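PDB 7AX7: endo-1,4-beta-xylanase, which removes acetyl groups from acetylated xylan through its cobalt-binding carbohydrate esterase family 4 domain, part of a larger multidomain xylanase. Local coordinates for residues W83-I88 / V94-F99; D115-Q120 / V191-E196; I24-G29 / M49-R54; Q67-M72 / N108-N113. All coordinates share one frame; numbering follows the deposited sequence.

Interaction 1: W83-I88 / V94-F99; sequences WTSSAI and VDVKFF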
loop_
_atom_site.group_PDB
_atom_site.type_symbol
_atom_site.label_atom_id
_atom_site.label_comp_id
_atom_site.label_asym_id
_atom_site.label_seq_id
_atom_site.Cartn_x
_atom_site.Cartn_y
_atom_site.Cartn_z
ATOM N N TRP A 83 12.532 -1.393 12.846
ATOM C CA TRP A 83 11.488 -1.189 13.843
ATOM C C TRP A 83 10.096 -1.352 13.248
ATOM O O TRP A 83 9.185 -1.817 13.938
ATOM C CB TRP A 83 11.625 0.190 14.475
ATOM C CG TRP A 83 12.906 0.366 15.210
ATOM C CD1 TRP A 83 13.664 -0.613 15.787
ATOM C CD2 TRP A 83 13.610 1.596 15.416
ATOM N NE1 TRP A 83 14.787 -0.066 16.357
ATOM C CE2 TRP A 83 14.783 1.288 16.142
ATOM C CE3 TRP A 83 13.363 2.930 15.057
ATOM C CZ2 TRP A 83 15.714 2.263 16.514
ATOM C CZ3 TRP A 83 14.288 3.903 15.433
ATOM C CH2 TRP A 83 15.446 3.561 16.156
ATOM N N THR A 84 9.904 -0.976 11.978
ATOM C CA THR A 84 8.586 -1.130 11.375
ATOM C C THR A 84 8.269 -2.599 11.127
ATOM O O THR A 84 7.168 -3.067 11.443
ATOM C CB THR A 84 8.499 -0.327 10.075
ATOM O OG1 THR A 84 8.680 1.063 10.368
ATOM C CG2 THR A 84 7.129 -0.531 9.407
ATOM N N SER A 85 9.221 -3.339 10.546
ATOM C CA SER A 85 9.007 -4.758 10.287
ATOM C C SER A 85 8.806 -5.541 11.581
ATOM O O SER A 85 7.941 -6.418 11.654
ATOM C CB SER A 85 10.183 -5.332 9.506
ATOM O OG SER A 85 10.197 -4.833 8.187
ATOM N N SER A 86 9.608 -5.257 12.610
ATOM C CA SER A 86 9.459 -6.028 13.842
ATOM C C SER A 86 8.182 -5.649 14.593
ATOM O O SER A 86 7.572 -6.510 15.238
ATOM C CB SER A 86 10.704 -5.872 14.723
ATOM O OG SER A 86 10.979 -4.523 15.003
ATOM N N ALA A 87 7.744 -4.387 14.503
ATOM C CA ALA A 87 6.447 -4.024 15.078
ATOM C C ALA A 87 5.307 -4.807 14.425
ATOM O O ALA A 87 4.387 -5.271 15.108
ATOM C CB ALA A 87 6.202 -2.519 14.941
ATOM N N ILE A 88 5.352 -4.962 13.103
ATOM C CA ILE A 88 4.302 -5.693 12.403
ATOM C C ILE A 88 4.402 -7.192 12.684
ATOM O O ILE A 88 3.384 -7.868 12.895
ATOM C CB ILE A 88 4.370 -5.387 10.899
ATOM C CG1 ILE A 88 4.005 -3.922 10.650
ATOM C CG2 ILE A 88 3.464 -6.328 10.125
ATOM C CD1 ILE A 88 4.323 -3.443 9.244
ATOM N N VAL A 94 2.986 -11.234 10.861
ATOM C CA VAL A 94 3.238 -11.308 9.425
ATOM C C VAL A 94 4.535 -10.593 9.094
ATOM O O VAL A 94 4.979 -9.680 9.801
ATOM C CB VAL A 94 2.085 -10.748 8.566
ATOM C CG1 VAL A 94 0.791 -11.463 8.899
ATOM C CG2 VAL A 94 1.961 -9.243 8.735
ATOM N N ASP A 95 5.131 -11.018 7.983
ATOM C CA ASP A 95 6.447 -10.578 7.553
ATOM C C ASP A 95 6.307 -9.566 6.422
ATOM O O ASP A 95 5.791 -9.889 5.347
ATOM C CB ASP A 95 7.278 -11.783 7.112
ATOM C CG ASP A 95 7.511 -12.774 8.251
ATOM O OD1 ASP A 95 7.987 -12.339 9.322
ATOM O OD2 ASP A 95 7.192 -13.968 8.083
ATOM N N VAL A 96 6.759 -8.341 6.674
ATOM C CA VAL A 96 6.816 -7.332 5.624
ATOM C C VAL A 96 7.593 -7.876 4.431
ATOM O O VAL A 96 8.643 -8.506 4.588
ATOM C CB VAL A 96 7.446 -6.046 6.188
ATOM C CG1 VAL A 96 7.917 -5.129 5.070
ATOM C CG2 VAL A 96 6.439 -5.341 7.092
ATOM N N LYS A 97 7.059 -7.663 3.227
ATOM C CA LYS A 97 7.774 -8.007 2.004
ATOM C C LYS A 97 8.071 -6.811 1.116
ATOM O O LYS A 97 8.891 -6.934 0.201
ATOM C CB LYS A 97 6.985 -9.032 1.172
ATOM C CG LYS A 97 6.704 -10.342 1.877
ATOM C CD LYS A 97 7.990 -11.007 2.324
ATOM C CE LYS A 97 7.831 -12.526 2.445
ATOM N NZ LYS A 97 6.787 -12.934 3.423
ATOM N N PHE A 98 7.422 -5.672 1.343
ATOM C CA PHE A 98 7.543 -4.526 0.459
ATOM C C PHE A 98 7.656 -3.246 1.272
ATOM O O PHE A 98 7.178 -3.163 2.408
ATOM C CB PHE A 98 6.359 -4.467 -0.506
ATOM C CG PHE A 98 6.321 -5.623 -1.448
ATOM C CD1 PHE A 98 7.105 -5.618 -2.600
ATOM C CD2 PHE A 98 5.544 -6.742 -1.164
ATOM C CE1 PHE A 98 7.091 -6.711 -3.475
ATOM C CE2 PHE A 98 5.513 -7.836 -2.028
ATOM C CZ PHE A 98 6.288 -7.825 -3.185
ATOM N N PHE A 99 8.303 -2.253 0.666
ATOM C CA PHE A 99 8.473 -0.922 1.222
ATOM C C PHE A 99 7.964 0.108 0.224
ATOM O O PHE A 99 8.217 -0.002 -0.981
ATOM C CB PHE A 99 9.957 -0.656 1.544
ATOM C CG PHE A 99 10.287 0.788 1.797
ATOM C CD1 PHE A 99 9.856 1.423 2.954
ATOM C CD2 PHE A 99 11.075 1.504 0.895
ATOM C CE1 PHE A 99 10.190 2.750 3.207
ATOM C CE2 PHE A 99 11.409 2.835 1.135
ATOM C CZ PHE A 99 10.963 3.459 2.296
HETATM O O HOH W 1 7.126 -7.962 9.564
#
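Ser85 and Val96 bring the two backbones to 5.8 Å between their CA atoms, where the irregular chain 94-99 runs past the C-terminal half of helix 74-92. The link between the backbones is a bridging water rather than a direct bond: it donates to Ser85 O and to Val94 O and accepts from Val96 N, so one molecule ties a helical carbonyl to two polar groups of the extended chain. Beside it, Ile88 meets a valine with each of two branches. Its CG2 lies 3.6 Å from Val94 CG2, the two side chains crossing obliquely, while the far end of the other branch, CD1, comes equally close to CG2 of Val96, this time at about a right angle. The torsions explain the division: with chi1 at -67°, CG1 stands anti to the carbonyl carbon and CG2 anti to the backbone N, which sends the two branches to different partners. Ser85 OG rests 3.6 Å from Val96 CB; this is only a van der Waals touch, as the hydroxyl hydrogen-bonds to Tyr116 OH. Beyond the contact, Ile88 also packs on Leu36 of strand 33-36, whereas Val94 and Val96 reach Leu59 and Ser61 of strand 58-61, so that segment 94-99 lies between helix 74-92 and strand 58-61 of the parallel sheet.

Interaction 2: D115-Q120 / V191-E196; sequences DYPFIQ and VNPNVE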
loop_
_atom_site.group_PDB
_atom_site.type_symbol
_atom_site.label_atom_id
_atom_site.label_comp_id
_atom_site.label_asym_id
_atom_site.label_seq_id
_atom_site.Cartn_x
_atom_site.Cartn_y
_atom_site.Cartn_z
ATOM N N ASP A 115 16.402 -3.174 2.298
ATOM C CA ASP A 115 16.505 -4.529 1.773
ATOM C C ASP A 115 15.194 -5.065 1.213
ATOM O O ASP A 115 15.121 -6.247 0.854
ATOM C CB ASP A 115 17.017 -5.464 2.874
ATOM C CG ASP A 115 18.421 -5.107 3.322
ATOM O OD1 ASP A 115 19.243 -4.791 2.439
ATOM O OD2 ASP A 115 18.692 -5.122 4.543
ATOM N N TYR A 116 14.164 -4.248 1.143
ATOM C CA TYR A 116 12.917 -4.674 0.545
ATOM C C TYR A 116 12.758 -4.064 -0.839
ATOM O O TYR A 116 13.300 -2.987 -1.117
ATOM C CB TYR A 116 11.720 -4.264 1.414
ATOM C CG TYR A 116 11.743 -4.806 2.821
ATOM C CD1 TYR A 116 11.428 -6.136 3.078
ATOM C CD2 TYR A 116 12.051 -3.982 3.896
ATOM C CE1 TYR A 116 11.429 -6.636 4.360
ATOM C CE2 TYR A 116 12.056 -4.472 5.191
ATOM C CZ TYR A 116 11.743 -5.793 5.417
ATOM O OH TYR A 116 11.758 -6.279 6.703
ATOM N N PRO A 117 12.014 -4.717 -1.733
ATOM C CA PRO A 117 11.655 -4.064 -2.999
ATOM C C PRO A 117 10.886 -2.772 -2.746
ATOM O O PRO A 117 10.000 -2.706 -1.884
ATOM C CB PRO A 117 10.783 -5.107 -3.710
ATOM C CG PRO A 117 11.127 -6.422 -3.048
ATOM C CD PRO A 117 11.457 -6.079 -1.626
ATOM N N PHE A 118 11.233 -1.745 -3.518
ATOM C CA PHE A 118 10.556 -0.455 -3.473
ATOM C C PHE A 118 9.307 -0.480 -4.354
ATOM O O PHE A 118 9.365 -0.904 -5.513
ATOM C CB PHE A 118 11.490 0.660 -3.960
ATOM C CG PHE A 118 12.569 1.060 -2.969
ATOM C CD1 PHE A 118 13.467 0.123 -2.470
ATOM C CD2 PHE A 118 12.694 2.386 -2.563
ATOM C CE1 PHE A 118 14.462 0.494 -1.574
ATOM C CE2 PHE A 118 13.683 2.765 -1.666
ATOM C CZ PHE A 118 14.572 1.812 -1.177
ATOM N N ILE A 119 8.198 0.035 -3.829
ATOM C CA ILE A 119 6.941 0.112 -4.564
ATOM C C ILE A 119 6.536 1.572 -4.707
ATOM O O ILE A 119 6.552 2.326 -3.730
ATOM C CB ILE A 119 5.826 -0.691 -3.869
ATOM C CG1 ILE A 119 6.216 -2.172 -3.781
ATOM C CG2 ILE A 119 4.506 -0.497 -4.610
ATOM C CD1 ILE A 119 6.530 -2.813 -5.127
ATOM N N GLN A 120 6.197 1.975 -5.927
ATOM C CA GLN A 120 5.549 3.267 -6.111
ATOM C C GLN A 120 4.085 3.060 -6.504
ATOM O O GLN A 120 3.205 3.088 -5.645
ATOM C CB GLN A 120 6.286 4.098 -7.163
ATOM C CG GLN A 120 5.645 5.452 -7.411
ATOM C CD GLN A 120 6.408 6.274 -8.421
ATOM O OE1 GLN A 120 7.640 6.281 -8.435
ATOM N NE2 GLN A 120 5.679 6.959 -9.287
ATOM N N VAL A 191 7.250 -12.948 -11.536
ATOM C CA VAL A 191 8.274 -11.909 -11.573
ATOM C C VAL A 191 8.927 -11.821 -10.200
ATOM O O VAL A 191 8.232 -11.820 -9.179
ATOM C CB VAL A 191 7.679 -10.548 -11.985
ATOM C CG1 VAL A 191 8.706 -9.423 -11.769
ATOM C CG2 VAL A 191 7.195 -10.594 -13.436
ATOM N N ASN A 192 10.261 -11.759 -10.179
ATOM C CA ASN A 192 11.054 -11.562 -8.969
ATOM C C ASN A 192 11.064 -10.081 -8.608
ATOM O O ASN A 192 11.676 -9.277 -9.320
ATOM C CB ASN A 192 12.489 -12.065 -9.164
ATOM C CG ASN A 192 13.408 -11.699 -7.996
ATOM O OD1 ASN A 192 12.958 -11.546 -6.860
ATOM N ND2 ASN A 192 14.704 -11.556 -8.280
ATOM N N PRO A 193 10.377 -9.679 -7.533
ATOM C CA PRO A 193 10.396 -8.258 -7.144
ATOM C C PRO A 193 11.692 -7.842 -6.505
ATOM O O PRO A 193 11.967 -6.638 -6.423
ATOM C CB PRO A 193 9.239 -8.151 -6.140
ATOM C CG PRO A 193 9.215 -9.513 -5.495
ATOM C CD PRO A 193 9.520 -10.481 -6.640
ATOM N N ASN A 194 12.506 -8.797 -6.056
ATOM C CA ASN A 194 13.649 -8.483 -5.206
ATOM C C ASN A 194 14.831 -8.101 -6.093
ATOM O O ASN A 194 15.822 -8.820 -6.232
ATOM C CB ASN A 194 13.958 -9.652 -4.286
ATOM C CG ASN A 194 12.762 -10.039 -3.437
ATOM O OD1 ASN A 194 11.887 -10.803 -3.872
ATOM N ND2 ASN A 194 12.706 -9.506 -2.234
ATOM N N VAL A 195 14.682 -6.940 -6.719
ATOM C CA VAL A 195 15.714 -6.320 -7.537
ATOM C C VAL A 195 16.138 -5.055 -6.806
ATOM O O VAL A 195 15.301 -4.191 -6.513
ATOM C CB VAL A 195 15.200 -5.998 -8.949
ATOM C CG1 VAL A 195 16.281 -5.282 -9.776
ATOM C CG2 VAL A 195 14.717 -7.265 -9.649
ATOM N N GLU A 196 17.423 -4.958 -6.480
ATOM C CA GLU A 196 17.911 -3.775 -5.793
ATOM C C GLU A 196 17.916 -2.573 -6.729
ATOM O O GLU A 196 18.005 -2.703 -7.951
ATOM C CB GLU A 196 19.322 -4.005 -5.256
ATOM C CG GLU A 196 19.389 -4.821 -3.993
ATOM C CD GLU A 196 20.820 -5.044 -3.543
ATOM O OE1 GLU A 196 21.497 -5.928 -4.118
ATOM O OE2 GLU A 196 21.272 -4.315 -2.628
HETATM O O HOH W 2 18.944 -5.216 -0.544
HETATM O O HOH W 3 13.352 -2.732 -5.362
#
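Pro117 packs its ring against Pro193, and this apolar touch carries much of the contact, with Asn194 lying beside the Pro117 ring. Pro117 CG lies 4.0 Å from Pro193 CB, a loose meeting of two pyrrolidine rings. The closest approach is between carbon and oxygen: Pro117 CB sits 3.3 Å from Pro193 O. That carbonyl has polar partners too, accepting from Val195 N within the inverse gamma turn centred on Asn194 and from Trp200 NE1 of strand 199-200. Asn192 OD1 closes an Asx turn by accepting from Asn194 N at 2.9 Å, the donor standing well above the carbonyl plane. A water links the two backbones: it accepts from Phe118 N and donates to Val195 O, 2.7 Å away. Proline nitrogens offer no N-H, so the two rings can contribute bulk but no donor, and the segments are joined through a water, while strand 199-200 bonds directly to Phe118.

Interaction 3: I24-G29 / M49-R54; sequences ILERYG and MQRQVR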
loop_
_atom_site.group_PDB
_atom_site.type_symbol
_atom_site.label_atom_id
_atom_site.label_comp_id
_atom_site.label_asym_id
_atom_site.label_seq_id
_atom_site.Cartn_x
_atom_site.Cartn_y
_atom_site.Cartn_z
ATOM N N ILE A 24 -15.609 -2.085 3.190
ATOM C CA ILE A 24 -15.902 -2.094 1.761
ATOM C C ILE A 24 -15.176 -3.249 1.071
ATOM O O ILE A 24 -15.762 -3.980 0.262
ATOM C CB ILE A 24 -15.531 -0.733 1.145
ATOM C CG1 ILE A 24 -16.479 0.357 1.662
ATOM C CG2 ILE A 24 -15.503 -0.807 -0.384
ATOM C CD1 ILE A 24 -15.919 1.781 1.498
ATOM N N LEU A 25 -13.887 -3.423 1.367
ATOM C CA LEU A 25 -13.154 -4.548 0.800
ATOM C C LEU A 25 -13.833 -5.868 1.139
ATOM O O LEU A 25 -13.965 -6.745 0.280
ATOM C CB LEU A 25 -11.706 -4.544 1.294
ATOM C CG LEU A 25 -10.823 -3.338 0.929
ATOM C CD1 LEU A 25 -9.446 -3.507 1.547
ATOM C CD2 LEU A 25 -10.712 -3.155 -0.594
ATOM N N GLU A 26 -14.286 -6.024 2.383
ATOM C CA GLU A 26 -14.965 -7.261 2.763
ATOM C C GLU A 26 -16.262 -7.435 1.985
ATOM O O GLU A 26 -16.579 -8.543 1.531
ATOM C CB GLU A 26 -15.241 -7.273 4.267
ATOM C CG GLU A 26 -15.943 -8.528 4.780
ATOM C CD GLU A 26 -16.139 -8.502 6.296
ATOM O OE1 GLU A 26 -16.243 -7.391 6.863
ATOM O OE2 GLU A 26 -16.185 -9.588 6.920
ATOM N N ARG A 27 -17.024 -6.350 1.826
ATOM C CA ARG A 27 -18.301 -6.423 1.122
ATOM C C ARG A 27 -18.116 -6.966 -0.287
ATOM O O ARG A 27 -18.910 -7.789 -0.751
ATOM C CB ARG A 27 -18.949 -5.031 1.104
ATOM C CG ARG A 27 -20.323 -4.910 0.445
ATOM C CD ARG A 27 -20.676 -3.421 0.225
ATOM N NE ARG A 27 -20.388 -2.621 1.417
ATOM C CZ ARG A 27 -20.127 -1.315 1.422
ATOM N NH1 ARG A 27 -20.105 -0.609 0.292
ATOM N NH2 ARG A 27 -19.880 -0.713 2.573
ATOM N N TYR A 28 -17.065 -6.521 -0.985
ATOM C CA TYR A 28 -16.783 -6.932 -2.357
ATOM C C TYR A 28 -15.854 -8.145 -2.457
ATOM O O TYR A 28 -15.524 -8.563 -3.573
ATOM C CB TYR A 28 -16.181 -5.752 -3.140
ATOM C CG TYR A 28 -17.204 -4.696 -3.508
ATOM C CD1 TYR A 28 -18.014 -4.841 -4.639
ATOM C CD2 TYR A 28 -17.378 -3.569 -2.715
ATOM C CE1 TYR A 28 -18.963 -3.871 -4.973
ATOM C CE2 TYR A 28 -18.321 -2.599 -3.036
ATOM C CZ TYR A 28 -19.108 -2.755 -4.156
ATOM O OH TYR A 28 -20.035 -1.780 -4.459
ATOM N N GLY A 29 -15.423 -8.716 -1.335
ATOM C CA GLY A 29 -14.538 -9.874 -1.404
ATOM C C GLY A 29 -13.199 -9.570 -2.040
ATOM O O GLY A 29 -12.663 -10.395 -2.792
ATOM N N MET A 49 -5.348 -4.134 12.609
ATOM C CA MET A 49 -4.328 -4.968 11.977
ATOM C C MET A 49 -4.692 -6.451 12.058
ATOM O O MET A 49 -4.442 -7.209 11.114
ATOM C CB MET A 49 -2.967 -4.703 12.623
ATOM C CG MET A 49 -2.528 -3.236 12.525
ATOM S SD MET A 49 -0.932 -2.887 13.289
ATOM C CE MET A 49 0.117 -4.105 12.482
ATOM N N GLN A 50 -5.275 -6.889 13.179
ATOM C CA GLN A 50 -5.717 -8.278 13.260
ATOM C C GLN A 50 -6.754 -8.579 12.184
ATOM O O GLN A 50 -6.696 -9.629 11.529
ATOM C CB GLN A 50 -6.290 -8.578 14.645
ATOM C CG GLN A 50 -5.271 -8.592 15.783
ATOM C CD GLN A 50 -5.938 -8.833 17.127
ATOM O OE1 GLN A 50 -6.887 -8.140 17.492
ATOM N NE2 GLN A 50 -5.452 -9.830 17.861
ATOM N N ARG A 51 -7.708 -7.664 11.987
ATOM C CA ARG A 51 -8.723 -7.849 10.955
ATOM C C ARG A 51 -8.108 -7.814 9.554
ATOM O O ARG A 51 -8.515 -8.580 8.675
ATOM C CB ARG A 51 -9.811 -6.782 11.102
ATOM C CG ARG A 51 -10.971 -6.924 10.120
ATOM C CD ARG A 51 -11.978 -5.774 10.232
ATOM N NE ARG A 51 -13.014 -5.867 9.201
ATOM C CZ ARG A 51 -13.835 -4.877 8.863
ATOM N NH1 ARG A 51 -13.749 -3.694 9.464
ATOM N NH2 ARG A 51 -14.731 -5.062 7.902
ATOM N N GLN A 52 -7.123 -6.942 9.326
ATOM C CA GLN A 52 -6.424 -6.958 8.042
ATOM C C GLN A 52 -5.850 -8.344 7.756
ATOM O O GLN A 52 -6.003 -8.879 6.649
ATOM C CB GLN A 52 -5.323 -5.885 8.019
ATOM C CG GLN A 52 -5.846 -4.448 7.921
ATOM C CD GLN A 52 -4.764 -3.397 8.183
ATOM O OE1 GLN A 52 -3.977 -3.520 9.119
ATOM N NE2 GLN A 52 -4.733 -2.362 7.356
ATOM N N VAL A 53 -5.192 -8.949 8.750
ATOM C CA VAL A 53 -4.627 -10.277 8.533
ATOM C C VAL A 53 -5.738 -11.311 8.328
ATOM O O VAL A 53 -5.643 -12.174 7.448
ATOM C CB VAL A 53 -3.677 -10.653 9.690
ATOM C CG1 VAL A 53 -3.268 -12.114 9.590
ATOM C CG2 VAL A 53 -2.430 -9.742 9.684
ATOM N N ARG A 54 -6.822 -11.226 9.109
ATOM C CA ARG A 54 -7.923 -12.178 8.929
ATOM C C ARG A 54 -8.460 -12.148 7.507
ATOM O O ARG A 54 -8.786 -13.195 6.938
ATOM C CB ARG A 54 -9.063 -11.899 9.913
ATOM C CG ARG A 54 -8.761 -12.350 11.348
ATOM C CD ARG A 54 -10.045 -12.534 12.175
ATOM N NE ARG A 54 -10.921 -11.357 12.199
ATOM C CZ ARG A 54 -10.735 -10.287 12.967
ATOM N NH1 ARG A 54 -9.689 -10.206 13.778
ATOM N NH2 ARG A 54 -11.597 -9.285 12.922
HETATM O O HOH W 4 -13.882 -8.878 8.837
#
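Arg51 NH2 is gripped by two carboxylates of helix 16-28: Glu26 OE1, 3.0 Å away, and Asp23 OD1 one turn earlier. The bond to Glu26 is far from straight, with an N-H...O angle of 140°. It meets OE1 on the anti side and out of the carboxylate plane, and the carboxylate and guanidinium planes stand 55° apart, so this is a single-pronged salt bridge at the guanidinium edge rather than a flat two-bond pairing. A water widens the link, accepting from Arg51 NE at 3.2 Å and donating weakly to Glu26 OE2. Both side chains are stretched to span the gap, for the nearest CA atoms of the two helices, those of Glu26 and Gln52, are still 10.0 Å apart. Glu26 places CG anti to its backbone N (chi1 -180°), and Arg51 does likewise before running extended to NE; the two chains then cross at about a right angle. A leucine in place of Arg51 is likely to leave Asp23 and Glu26, two acids on one helix, without the shared positive charge that joins them to helix 46-54. Below this surface bridge Leu25 and Gln52 both touch Phe34, placing the pair over strand 33-36: two helices lying on the same parallel sheet, as in the distorted beta/alpha barrel of NodB-type polysaccharide deacetylases.

Interaction 4: Q67-M72 / N108-N113; sequences QDMTNM and NTMYQN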
loop_
_atom_site.group_PDB
_atom_site.type_symbol
_atom_site.label_atom_id
_atom_site.label_comp_id
_atom_site.label_asym_id
_atom_site.label_seq_id
_atom_site.Cartn_x
_atom_site.Cartn_y
_atom_site.Cartn_z
ATOM N N GLN A 67 8.852 10.285 7.740
ATOM C CA GLN A 67 9.549 11.503 7.357
ATOM C C GLN A 67 10.174 11.316 5.979
ATOM O O GLN A 67 10.235 10.206 5.447
ATOM C CB GLN A 67 10.612 11.880 8.391
ATOM C CG GLN A 67 10.031 12.207 9.764
ATOM C CD GLN A 67 11.110 12.469 10.808
ATOM O OE1 GLN A 67 11.358 13.615 11.179
ATOM N NE2 GLN A 67 11.764 11.403 11.274
ATOM N N ASP A 68 10.619 12.431 5.394
ATOM C CA ASP A 68 11.352 12.394 4.134
ATOM C C ASP A 68 12.700 11.728 4.379
ATOM O O ASP A 68 13.592 12.315 5.000
ATOM C CB ASP A 68 11.526 13.805 3.578
ATOM C CG ASP A 68 12.185 13.819 2.207
ATOM O OD1 ASP A 68 12.905 12.863 1.871
ATOM O OD2 ASP A 68 11.986 14.792 1.462
ATOM N N MET A 69 12.846 10.496 3.911
ATOM C CA MET A 69 14.028 9.714 4.250
ATOM C C MET A 69 15.233 10.048 3.374
ATOM O O MET A 69 16.319 9.500 3.607
ATOM C CB MET A 69 13.685 8.217 4.186
ATOM C CG MET A 69 12.509 7.840 5.115
ATOM S SD MET A 69 11.934 6.123 5.055
ATOM C CE MET A 69 13.341 5.219 5.703
ATOM N N THR A 70 15.086 10.945 2.394
ATOM C CA THR A 70 16.270 11.460 1.719
ATOM C C THR A 70 17.077 12.389 2.620
ATOM O O THR A 70 18.224 12.709 2.294
ATOM C CB THR A 70 15.903 12.183 0.407
ATOM O OG1 THR A 70 15.229 13.421 0.681
ATOM C CG2 THR A 70 15.017 11.304 -0.463
ATOM N N ASN A 71 16.532 12.793 3.766
ATOM C CA ASN A 71 17.261 13.639 4.702
ATOM C C ASN A 71 17.754 12.867 5.924
ATOM O O ASN A 71 18.051 13.476 6.958
ATOM C CB ASN A 71 16.384 14.825 5.104
ATOM C CG ASN A 71 15.833 15.567 3.891
ATOM O OD1 ASN A 71 14.637 15.843 3.793
ATOM N ND2 ASN A 71 16.703 15.864 2.954
ATOM N N MET A 72 17.881 11.543 5.814
ATOM C CA MET A 72 18.222 10.680 6.940
ATOM C C MET A 72 19.542 9.956 6.705
ATOM O O MET A 72 19.895 9.612 5.572
ATOM C CB MET A 72 17.128 9.627 7.196
ATOM C CG MET A 72 15.905 10.129 7.925
ATOM S SD MET A 72 14.712 8.807 8.304
ATOM C CE MET A 72 15.781 7.558 8.925
ATOM N N ASN A 108 19.948 7.783 -3.296
ATOM C CA ASN A 108 20.884 6.658 -3.299
ATOM C C ASN A 108 21.003 6.026 -1.915
ATOM O O ASN A 108 21.063 4.800 -1.786
ATOM C CB ASN A 108 22.277 7.101 -3.773
ATOM C CG ASN A 108 22.308 7.525 -5.226
ATOM O OD1 ASN A 108 23.187 8.288 -5.627
ATOM N ND2 ASN A 108 21.356 7.046 -6.021
ATOM N N THR A 109 21.085 6.855 -0.873
ATOM C CA THR A 109 21.286 6.326 0.473
ATOM C C THR A 109 20.168 5.362 0.864
ATOM O O THR A 109 20.436 4.286 1.411
ATOM C CB THR A 109 21.409 7.489 1.460
ATOM O OG1 THR A 109 22.504 8.315 1.053
ATOM C CG2 THR A 109 21.664 6.996 2.887
ATOM N N MET A 110 18.914 5.705 0.543
ATOM C CA MET A 110 17.802 4.798 0.825
ATOM C C MET A 110 17.964 3.473 0.085
ATOM O O MET A 110 17.851 2.395 0.685
ATOM C CB MET A 110 16.471 5.463 0.459
ATOM C CG MET A 110 16.078 6.560 1.422
ATOM S SD MET A 110 14.734 7.580 0.837
ATOM C CE MET A 110 13.380 6.406 0.990
ATOM N N TYR A 111 18.216 3.531 -1.228
ATOM C CA TYR A 111 18.368 2.300 -1.998
ATOM C C TYR A 111 19.497 1.420 -1.462
ATOM O O TYR A 111 19.397 0.188 -1.508
ATOM C CB TYR A 111 18.621 2.622 -3.468
ATOM C CG TYR A 111 17.386 2.911 -4.300
ATOM C CD1 TYR A 111 16.404 1.942 -4.501
ATOM C CD2 TYR A 111 17.232 4.138 -4.932
ATOM C CE1 TYR A 111 15.290 2.202 -5.286
ATOM C CE2 TYR A 111 16.127 4.407 -5.722
ATOM C CZ TYR A 111 15.159 3.441 -5.892
ATOM O OH TYR A 111 14.074 3.726 -6.683
ATOM N N GLN A 112 20.579 2.030 -0.966
ATOM C CA GLN A 112 21.708 1.273 -0.437
ATOM C C GLN A 112 21.402 0.627 0.911
ATOM O O GLN A 112 22.107 -0.308 1.313
ATOM C CB GLN A 112 22.937 2.187 -0.286
ATOM C CG GLN A 112 23.482 2.772 -1.599
ATOM C CD GLN A 112 24.440 3.948 -1.385
ATOM O OE1 GLN A 112 24.766 4.300 -0.255
ATOM N NE2 GLN A 112 24.888 4.563 -2.483
ATOM N N ASN A 113 20.387 1.110 1.628
ATOM C CA ASN A 113 20.198 0.724 3.019
ATOM C C ASN A 113 18.809 0.184 3.307
ATOM O O ASN A 113 18.430 0.093 4.478
ATOM C CB ASN A 113 20.505 1.907 3.940
ATOM C CG ASN A 113 21.998 2.168 4.046
ATOM O OD1 ASN A 113 22.709 1.402 4.682
ATOM N ND2 ASN A 113 22.482 3.224 3.391
#
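Thr70 and Met110, with CA atoms 6.9 Å apart, mark where a short 3-10 turn at 69-70 comes up against helix 108-113. The turn belongs to the loop that follows strand 58-61 in this NodB-homology domain, a few residues beyond the cobalt ligands His62 and His66. Met110 has the largest share of the contact. Its SD lies 3.6 Å from Met69 CB, and its methyl CE touches the same carbon, while CG sits against Met69 O; the thioether thus lies along the root of Met69 rather than against that residue's sulfur. A bend at chi3 of 71° folds CE back to Met69 CB. Thr70 CG2 also approaches the Met110 sulfur, at 4.0 Å. Replacing Met110 by alanine would probably open a gap beside Met69 CB and Thr70 CG2 and also take away the contact with Ile77 of helix 74-92. A lighter touch comes from Thr109 CG2, which rests 4.1 Å from Met72 O. The turn itself is braced from within by Asp68, which forms an Asx turn and also holds the threonine hydroxyl. Asp68 OD1 accepts from Thr70 N at 3.0 Å and from Thr70 OG1 at 2.7 Å, both donors arriving from the same face of its carboxylate plane.

Interactions 1, 2 and 4 form a continuous cluster. Interaction 1 is joined to interaction 2 by the Ser85 OG to Tyr116 OH contact of 2.6 Å, probably a hydrogen bond, and by Ile119 N with Phe99 O at 2.8 Å. Phe99 also bridges to interaction 4, its CZ lying 4.0 Å from both Met69 SD and Met110 CE, and Phe118 of interaction 2 packs on Tyr111 of interaction 4. Interaction 3 lies about 32 Å from interaction 4 between centres and touches the cluster through Val53 CG2 and Val94 CG1, 3.7 Å apart. The cobalt ion held by Asp12, His62 and His66 lies about 10 Å from the Met69 side chain and about 13 Å from that of Ile88.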